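Local coordinates for protein putative aspartate aminotransferase (Thermus thermophilus, PDB 1IUG) that probably catalyses pyridoxal 5'-phosphate-dependent transfer of an amino group from an amino acid, perhaps aspartate, to a 2-oxo acid, at residues G75-V80 and G98-R103; M188-L193 and I233-A238; V166-L171 and E252-K257. All coordinates share one frame; numbering follows the deposited sequence.

Contact 1. Residues G75-V80 and G98-R103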
loop_
_atom_site.group_PDB
_atom_site.type_symbol
_atom_site.label_atom_id
_atom_site.label_comp_id
_atom_site.label_asym_id
_atom_site.label_seq_id
_atom_site.Cartn_x
_atom_site.Cartn_y
_atom_site.Cartn_z
ATOM N N GLY A 75 -24.896 -9.378 5.411
ATOM C CA GLY A 75 -26.103 -9.715 6.143
ATOM C C GLY A 75 -25.892 -10.129 7.591
ATOM O O GLY A 75 -26.847 -10.137 8.371
ATOM N N GLU A 76 -24.657 -10.464 7.960
ATOM C CA GLU A 76 -24.355 -10.880 9.331
ATOM C C GLU A 76 -24.437 -9.755 10.364
ATOM O O GLU A 76 -24.140 -8.595 10.075
ATOM C CB GLU A 76 -22.996 -11.578 9.408
ATOM C CG GLU A 76 -22.926 -12.888 8.639
ATOM C CD GLU A 76 -21.775 -13.768 9.094
ATOM O OE1 GLU A 76 -20.927 -14.147 8.257
ATOM O OE2 GLU A 76 -21.724 -14.094 10.296
ATOM N N ARG A 77 -24.854 -10.137 11.569
ATOM C CA ARG A 77 -25.031 -9.249 12.722
ATOM C C ARG A 77 -23.713 -8.968 13.457
ATOM O O ARG A 77 -23.067 -9.893 13.956
ATOM C CB ARG A 77 -25.989 -9.935 13.706
ATOM C CG ARG A 77 -27.435 -9.454 13.749
ATOM C CD ARG A 77 -27.588 -7.997 14.153
ATOM N NE ARG A 77 -28.892 -7.794 14.789
ATOM C CZ ARG A 77 -29.159 -6.860 15.700
ATOM N NH1 ARG A 77 -28.215 -6.019 16.098
ATOM N NH2 ARG A 77 -30.373 -6.779 16.231
ATOM N N VAL A 78 -23.322 -7.700 13.543
ATOM C CA VAL A 78 -22.096 -7.344 14.258
ATOM C C VAL A 78 -22.302 -6.164 15.196
ATOM O O VAL A 78 -23.029 -5.217 14.890
ATOM C CB VAL A 78 -20.894 -7.040 13.317
ATOM C CG1 VAL A 78 -20.521 -8.277 12.510
ATOM C CG2 VAL A 78 -21.201 -5.855 12.414
ATOM N N LEU A 79 -21.656 -6.243 16.350
ATOM C CA LEU A 79 -21.743 -5.203 17.358
ATOM C C LEU A 79 -20.472 -4.353 17.300
ATOM O O LEU A 79 -19.362 -4.877 17.401
ATOM C CB LEU A 79 -21.922 -5.854 18.732
ATOM C CG LEU A 79 -22.021 -4.994 19.986
ATOM C CD1 LEU A 79 -23.080 -3.926 19.810
ATOM C CD2 LEU A 79 -22.351 -5.894 21.167
ATOM N N VAL A 80 -20.644 -3.047 17.109
ATOM C CA VAL A 80 -19.518 -2.123 17.018
ATOM C C VAL A 80 -19.644 -0.921 17.953
ATOM O O VAL A 80 -20.428 -0.002 17.698
ATOM C CB VAL A 80 -19.343 -1.584 15.569
ATOM C CG1 VAL A 80 -18.148 -0.643 15.492
ATOM C CG2 VAL A 80 -19.187 -2.735 14.583
ATOM N N GLY A 98 -21.462 -4.387 3.960
ATOM C CA GLY A 98 -22.796 -4.963 3.895
ATOM C C GLY A 98 -23.232 -5.752 5.118
ATOM O O GLY A 98 -23.876 -6.798 4.990
ATOM N N LEU A 99 -22.904 -5.244 6.303
ATOM C CA LEU A 99 -23.266 -5.913 7.550
ATOM C C LEU A 99 -24.327 -5.130 8.319
ATOM O O LEU A 99 -24.450 -3.911 8.160
ATOM C CB LEU A 99 -22.030 -6.069 8.446
ATOM C CG LEU A 99 -20.795 -6.784 7.891
ATOM C CD1 LEU A 99 -19.698 -6.784 8.944
ATOM C CD2 LEU A 99 -21.142 -8.201 7.483
ATOM N N VAL A 100 -25.096 -5.839 9.144
ATOM C CA VAL A 100 -26.115 -5.206 9.976
ATOM C C VAL A 100 -25.359 -4.795 11.237
ATOM O O VAL A 100 -24.921 -5.642 12.021
ATOM C CB VAL A 100 -27.265 -6.176 10.321
ATOM C CG1 VAL A 100 -28.383 -5.420 11.022
ATOM C CG2 VAL A 100 -27.790 -6.843 9.056
ATOM N N VAL A 101 -25.225 -3.487 11.437
ATOM C CA VAL A 101 -24.450 -2.972 12.551
ATOM C C VAL A 101 -25.151 -2.262 13.708
ATOM O O VAL A 101 -25.858 -1.264 13.510
ATOM C CB VAL A 101 -23.339 -2.026 12.013
ATOM C CG1 VAL A 101 -22.362 -1.661 13.120
ATOM C CG2 VAL A 101 -22.609 -2.675 10.842
ATOM N N GLU A 102 -24.930 -2.780 14.918
ATOM C CA GLU A 102 -25.461 -2.155 16.125
ATOM C C GLU A 102 -24.339 -1.243 16.595
ATOM O O GLU A 102 -23.245 -1.696 16.923
ATOM C CB GLU A 102 -25.804 -3.164 17.226
ATOM C CG GLU A 102 -26.204 -2.471 18.537
ATOM C CD GLU A 102 -26.895 -3.393 19.525
ATOM O OE1 GLU A 102 -26.398 -3.529 20.664
ATOM O OE2 GLU A 102 -27.948 -3.965 19.173
ATOM N N ARG A 103 -24.638 0.044 16.631
ATOM C CA ARG A 103 -23.688 1.074 16.998
ATOM C C ARG A 103 -24.000 1.628 18.394
ATOM O O ARG A 103 -25.049 2.237 18.611
ATOM C CB ARG A 103 -23.778 2.139 15.894
ATOM C CG ARG A 103 -22.703 3.199 15.779
ATOM C CD ARG A 103 -22.579 4.096 16.971
ATOM N NE ARG A 103 -21.797 5.301 16.672
ATOM C CZ ARG A 103 -21.911 6.045 15.571
ATOM N NH1 ARG A 103 -22.783 5.729 14.620
ATOM N NH2 ARG A 103 -21.152 7.124 15.425
#
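Val78 O has two partners: Glu102 N, which donates a hydrogen bond nearly along its C=O axis at 3.1 Å, and, more weakly, Val101 CA, 3.5 Å away in a CA-H...O contact. The ladder repeats on both sides. Val78 N reaches Val100 O at 3.0 Å with an N-H...O angle of 173°, and Val80 N reaches Glu102 O at 2.9 Å. This is the register of a parallel pair, Arg77 to Val100 and Val80 to Arg103. Where the ladder begins, the bond from Val100 N to Glu76 O is more bent, its donor 32° out of the carbonyl plane, while Gly75 N meets Gly98 O almost head-on. Gly98 ends helix 85-96 in a Schellman motif; the parallel strands that this helix links form a beta-alpha-beta crossover.

The two faces differ. On one, Val78 CG2 lies 3.8 Å from Val101 CG2, and Val80 CG2 meets Val101 CG1; Tyr91 and Ala94 of helix 85-96 pack onto this side. On the other, Glu102, extended beyond CG, runs alongside Leu79, whose CD1 is 3.4 Å from Glu102 OE1. Arg77 NH1 comes to Glu102 OE2 at 3.7 Å, a long salt bridge with the guanidinium and carboxylate planes 67° apart; the hydroxyl of Tyr122 also bonds OE2. Backbone bonds thus set the register, with apolar packing on the helix-covered face and, on the other, Leu79-Glu102 packing beside a long ion pair.

Contact 2. Residues M188-L193 and I233-A238; sequences MCPPGL and INLVLA
Leu235 points its branched end from the helix into the curve of the 188-193 loop. Its CG stands anti to the carbonyl carbon (chi1 -60°), and chi2 of -177° turns CD1 toward the loop backbone and CD2 toward Pro190. CD1 lies 3.6 Å from Gly192 CA and 3.7 Å from Pro191 O, and CD2 crosses obliquely to Pro190 CB at 4.0 Å. Gly192 is required twice over: its backbone angles would jam a CB against the preceding carbonyl, and that CB would fall 2.3 Å from Leu235 CD1.

The segment follows the cofactor-bearing Lys185 and leads into strand 193-198 of the seven-stranded mixed sheet, as in the large domain of fold-type I pyridoxal-phosphate enzymes. Ser183 OG pins its turn by bonding both Pro190 O and Leu193 N, and Asn234 of the second subunit packs on Pro190 and Pro191.

Leu193 has almost the same torsions as Leu235 (chi1 -63°), but the two slide past each other in opposite directions. Its CD1 therefore reaches back along the partner to Leu235 CB at 3.8 Å and on to Val236 CG2 at 4.0 Å. An alanine here would remove CG and both methyls, and would probably lose the packing against the base of Leu235 and against Val236. At the other end, Cys189 SG, also anti to its carbonyl carbon, lies 4.1 Å from Ala238 CB.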
loop_
_atom_site.group_PDB
_atom_site.type_symbol
_atom_site.label_atom_id
_atom_site.label_comp_id
_atom_site.label_asym_id
_atom_site.label_seq_id
_atom_site.Cartn_x
_atom_site.Cartn_y
_atom_site.Cartn_z
ATOM N N MET A 188 7.754 1.807 14.567
ATOM C CA MET A 188 8.764 2.813 14.225
ATOM C C MET A 188 9.283 2.688 12.788
ATOM O O MET A 188 10.473 2.898 12.510
ATOM C CB MET A 188 9.921 2.765 15.236
ATOM C CG MET A 188 9.498 3.051 16.676
ATOM S SD MET A 188 10.746 2.571 17.902
ATOM C CE MET A 188 10.584 0.764 17.823
ATOM N N CYS A 189 8.376 2.340 11.881
ATOM C CA CYS A 189 8.693 2.190 10.464
ATOM C C CYS A 189 7.848 3.161 9.654
ATOM O O CYS A 189 6.902 3.746 10.171
ATOM C CB CYS A 189 8.405 0.761 10.000
ATOM S SG CYS A 189 9.533 -0.463 10.660
ATOM N N PRO A 190 8.206 3.377 8.378
ATOM C CA PRO A 190 7.442 4.294 7.526
ATOM C C PRO A 190 6.051 3.719 7.228
ATOM O O PRO A 190 5.807 2.526 7.434
ATOM C CB PRO A 190 8.277 4.340 6.239
ATOM C CG PRO A 190 9.659 3.961 6.686
ATOM C CD PRO A 190 9.386 2.858 7.662
ATOM N N PRO A 191 5.106 4.580 6.800
ATOM C CA PRO A 191 3.740 4.156 6.464
ATOM C C PRO A 191 3.843 3.324 5.187
ATOM O O PRO A 191 4.765 3.530 4.397
ATOM C CB PRO A 191 3.036 5.479 6.155
ATOM C CG PRO A 191 3.825 6.493 6.917
ATOM C CD PRO A 191 5.237 6.044 6.716
ATOM N N GLY A 192 2.921 2.388 4.981
ATOM C CA GLY A 192 2.976 1.585 3.773
ATOM C C GLY A 192 2.615 0.118 3.927
ATOM O O GLY A 192 2.378 -0.563 2.932
ATOM N N LEU A 193 2.610 -0.379 5.160
ATOM C CA LEU A 193 2.256 -1.771 5.418
ATOM C C LEU A 193 1.134 -1.886 6.443
ATOM O O LEU A 193 1.014 -1.060 7.349
ATOM C CB LEU A 193 3.465 -2.570 5.922
ATOM C CG LEU A 193 4.686 -2.750 5.021
ATOM C CD1 LEU A 193 5.725 -3.593 5.752
ATOM C CD2 LEU A 193 4.284 -3.418 3.706
ATOM N N ILE A 233 8.582 -4.711 -0.362
ATOM C CA ILE A 233 9.696 -5.471 0.197
ATOM C C ILE A 233 10.720 -4.656 0.988
ATOM O O ILE A 233 11.309 -5.161 1.945
ATOM C CB ILE A 233 10.392 -6.308 -0.921
ATOM C CG1 ILE A 233 11.365 -7.325 -0.317
ATOM C CG2 ILE A 233 11.084 -5.396 -1.924
ATOM C CD1 ILE A 233 10.683 -8.408 0.505
ATOM N N ASN A 234 10.910 -3.395 0.604
ATOM C CA ASN A 234 11.852 -2.501 1.284
ATOM C C ASN A 234 11.375 -2.243 2.716
ATOM O O ASN A 234 12.171 -2.240 3.658
ATOM C CB ASN A 234 11.958 -1.163 0.538
ATOM C CG ASN A 234 12.266 -1.337 -0.942
ATOM O OD1 ASN A 234 11.482 -1.930 -1.688
ATOM N ND2 ASN A 234 13.408 -0.812 -1.374
ATOM N N LEU A 235 10.074 -1.998 2.858
ATOM C CA LEU A 235 9.466 -1.750 4.161
ATOM C C LEU A 235 9.457 -3.031 4.996
ATOM O O LEU A 235 9.621 -2.983 6.211
ATOM C CB LEU A 235 8.041 -1.224 3.992
ATOM C CG LEU A 235 7.853 0.088 3.229
ATOM C CD1 LEU A 235 6.384 0.467 3.243
ATOM C CD2 LEU A 235 8.671 1.192 3.861
ATOM N N VAL A 236 9.254 -4.172 4.341
ATOM C CA VAL A 236 9.247 -5.461 5.023
ATOM C C VAL A 236 10.608 -5.683 5.684
ATOM O O VAL A 236 10.681 -6.173 6.814
ATOM C CB VAL A 236 8.915 -6.624 4.044
ATOM C CG1 VAL A 236 9.061 -7.971 4.738
ATOM C CG2 VAL A 236 7.494 -6.475 3.525
ATOM N N LEU A 237 11.674 -5.280 4.991
ATOM C CA LEU A 237 13.039 -5.396 5.511
ATOM C C LEU A 237 13.173 -4.574 6.785
ATOM O O LEU A 237 13.765 -5.027 7.769
ATOM C CB LEU A 237 14.056 -4.890 4.486
ATOM C CG LEU A 237 14.660 -5.919 3.534
ATOM C CD1 LEU A 237 15.372 -5.209 2.386
ATOM C CD2 LEU A 237 15.621 -6.819 4.308
ATOM N N ALA A 238 12.631 -3.356 6.742
ATOM C CA ALA A 238 12.656 -2.442 7.880
ATOM C C ALA A 238 11.895 -3.030 9.078
ATOM O O ALA A 238 12.347 -2.935 10.218
ATOM C CB ALA A 238 12.066 -1.088 7.479
#

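Contact 3. Residues V166-L171 and E252-K257; sequences VGEVAL and EHLALK
Leu254 and Glu168 cross at about a right angle, the leucine reaching out from its helix and the glutamate folding back from the loop. Glu168 CG is anti to the carbonyl carbon, and a bend at chi2 (-71°) swings the carboxylate round, so that OE1 lies 3.4 Å from Leu254 CD1. The other methyl is set against the main chain: with chi2 extended at -179°, Leu254 CD2 sits 3.5 Å from Val166 O and 3.7 Å from Gly167 N. The leucine fork thus has one prong on a carboxylate and one on a peptide group, with no apolar side chain of 166-171 meeting it.

The polar link is a water, which donates to Val166 O at 2.8 Å and to Leu254 O at 2.8 Å, tying the loop to the helix backbone on which that leucine stands. Glu168 OE1 also lies close to Glu251 OE2; two nearby carboxylates may raise the pKa of one a little, and the long ion pair of OE2 with Arg48 is weak compensation. Lys257 turns its CB to Val166 O at 4.2 Å, then leads away: its CG passes over one face of the His253 ring, 3.9 Å above the plane. The ring makes a weak hydrogen bond from NE2 to Leu165 O, just before the loop.

Geometrically this is loop-on-helix packing, with the connection between strands 155-159 and 178-182 of the seven-stranded sheet laid against helix 250-270; as that helix leads to strand 274-275 of the five-stranded sheet, the arrangement is consistent with the interdomain region of a fold-type I aminotransferase.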
loop_
_atom_site.group_PDB
_atom_site.type_symbol
_atom_site.label_atom_id
_atom_site.label_comp_id
_atom_site.label_asym_id
_atom_site.label_seq_id
_atom_site.Cartn_x
_atom_site.Cartn_y
_atom_site.Cartn_z
ATOM N N VAL A 166 3.565 -1.408 21.775
ATOM C CA VAL A 166 3.401 -0.222 22.602
ATOM C C VAL A 166 2.953 -0.704 23.978
ATOM O O VAL A 166 3.457 -0.251 24.999
ATOM C CB VAL A 166 2.348 0.733 21.992
ATOM C CG1 VAL A 166 2.139 1.933 22.885
ATOM C CG2 VAL A 166 2.797 1.185 20.618
ATOM N N GLY A 167 2.033 -1.663 23.973
ATOM C CA GLY A 167 1.515 -2.250 25.193
ATOM C C GLY A 167 1.396 -3.753 25.007
ATOM O O GLY A 167 1.725 -4.281 23.940
ATOM N N GLU A 168 0.946 -4.447 26.046
ATOM C CA GLU A 168 0.778 -5.896 25.995
ATOM C C GLU A 168 -0.364 -6.283 25.069
ATOM O O GLU A 168 -1.454 -5.707 25.140
ATOM C CB GLU A 168 0.497 -6.455 27.392
ATOM C CG GLU A 168 1.707 -6.494 28.318
ATOM C CD GLU A 168 2.729 -7.554 27.925
ATOM O OE1 GLU A 168 3.889 -7.450 28.380
ATOM O OE2 GLU A 168 2.378 -8.498 27.179
ATOM N N VAL A 169 -0.103 -7.254 24.199
ATOM C CA VAL A 169 -1.106 -7.744 23.259
ATOM C C VAL A 169 -0.987 -9.257 23.069
ATOM O O VAL A 169 0.065 -9.853 23.318
ATOM C CB VAL A 169 -0.985 -7.068 21.853
ATOM C CG1 VAL A 169 -1.241 -5.569 21.942
ATOM C CG2 VAL A 169 0.381 -7.348 21.232
ATOM N N ALA A 170 -2.084 -9.866 22.640
ATOM C CA ALA A 170 -2.151 -11.297 22.365
ATOM C C ALA A 170 -3.445 -11.533 21.610
ATOM O O ALA A 170 -4.348 -10.698 21.646
ATOM C CB ALA A 170 -2.144 -12.101 23.657
ATOM N N LEU A 171 -3.519 -12.635 20.877
ATOM C CA LEU A 171 -4.737 -12.948 20.147
ATOM C C LEU A 171 -5.625 -13.890 20.957
ATOM O O LEU A 171 -6.386 -13.435 21.813
ATOM C CB LEU A 171 -4.420 -13.530 18.772
ATOM C CG LEU A 171 -4.837 -12.639 17.598
ATOM C CD1 LEU A 171 -4.216 -11.264 17.746
ATOM C CD2 LEU A 171 -4.406 -13.272 16.291
ATOM N N GLU A 252 11.261 -4.731 28.323
ATOM C CA GLU A 252 11.970 -3.490 28.600
ATOM C C GLU A 252 11.447 -2.379 27.695
ATOM O O GLU A 252 11.297 -1.239 28.133
ATOM C CB GLU A 252 13.479 -3.667 28.398
ATOM C CG GLU A 252 14.135 -4.661 29.355
ATOM C CD GLU A 252 14.182 -6.093 28.821
ATOM O OE1 GLU A 252 13.129 -6.649 28.433
ATOM O OE2 GLU A 252 15.289 -6.673 28.803
ATOM N N HIS A 253 11.164 -2.724 26.438
ATOM C CA HIS A 253 10.650 -1.760 25.464
ATOM C C HIS A 253 9.280 -1.252 25.892
ATOM O O HIS A 253 8.991 -0.056 25.808
ATOM C CB HIS A 253 10.560 -2.395 24.069
ATOM C CG HIS A 253 9.894 -1.522 23.049
ATOM N ND1 HIS A 253 10.543 -0.478 22.423
ATOM C CD2 HIS A 253 8.631 -1.527 22.560
ATOM C CE1 HIS A 253 9.708 0.120 21.592
ATOM N NE2 HIS A 253 8.542 -0.496 21.656
ATOM N N LEU A 254 8.439 -2.173 26.351
ATOM C CA LEU A 254 7.094 -1.828 26.799
ATOM C C LEU A 254 7.129 -0.941 28.045
ATOM O O LEU A 254 6.396 0.046 28.125
ATOM C CB LEU A 254 6.268 -3.094 27.049
ATOM C CG LEU A 254 6.041 -3.970 25.812
ATOM C CD1 LEU A 254 5.180 -5.180 26.168
ATOM C CD2 LEU A 254 5.390 -3.149 24.698
ATOM N N ALA A 255 8.009 -1.270 28.989
ATOM C CA ALA A 255 8.143 -0.496 30.220
ATOM C C ALA A 255 8.633 0.921 29.912
ATOM O O ALA A 255 8.200 1.884 30.541
ATOM C CB ALA A 255 9.094 -1.194 31.199
ATOM N N LEU A 256 9.536 1.044 28.944
ATOM C CA LEU A 256 10.048 2.355 28.555
ATOM C C LEU A 256 8.923 3.201 27.962
ATOM O O LEU A 256 8.733 4.353 28.349
ATOM C CB LEU A 256 11.175 2.221 27.528
ATOM C CG LEU A 256 11.716 3.551 26.984
ATOM C CD1 LEU A 256 12.422 4.314 28.101
ATOM C CD2 LEU A 256 12.670 3.298 25.822
ATOM N N LYS A 257 8.165 2.620 27.036
ATOM C CA LYS A 257 7.075 3.345 26.406
ATOM C C LYS A 257 6.001 3.782 27.410
ATOM O O LYS A 257 5.482 4.901 27.321
ATOM C CB LYS A 257 6.514 2.547 25.221
ATOM C CG LYS A 257 7.469 2.592 24.011
ATOM C CD LYS A 257 7.651 4.059 23.588
ATOM C CE LYS A 257 8.582 4.291 22.417
ATOM N NZ LYS A 257 9.181 3.054 21.860
HETATM O O HOH W 1 3.647 -0.351 27.744
#

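In the fold
Contact 1 comes first along the chain and stands apart, its centre 33 Å from that of contact 2 and 31 Å from that of contact 3, on the opposite side of the chain's centre from the latter. It joins strand 100-105, outermost in the seven-stranded sheet of this chain, to its neighbour 77-82. Contacts 2 and 3 lie 20 Å apart between centres and touch: Met188 CE packs 3.9 Å from His253 CE1. Contact 3 brackets contact 2 in sequence, and together they join the loops before and after strand 178-182, the second carrying Lys185, to the consecutive helices 233-246 and 250-270, consistent with tying the cofactor-bearing region to helices that lead toward the five-stranded sheet.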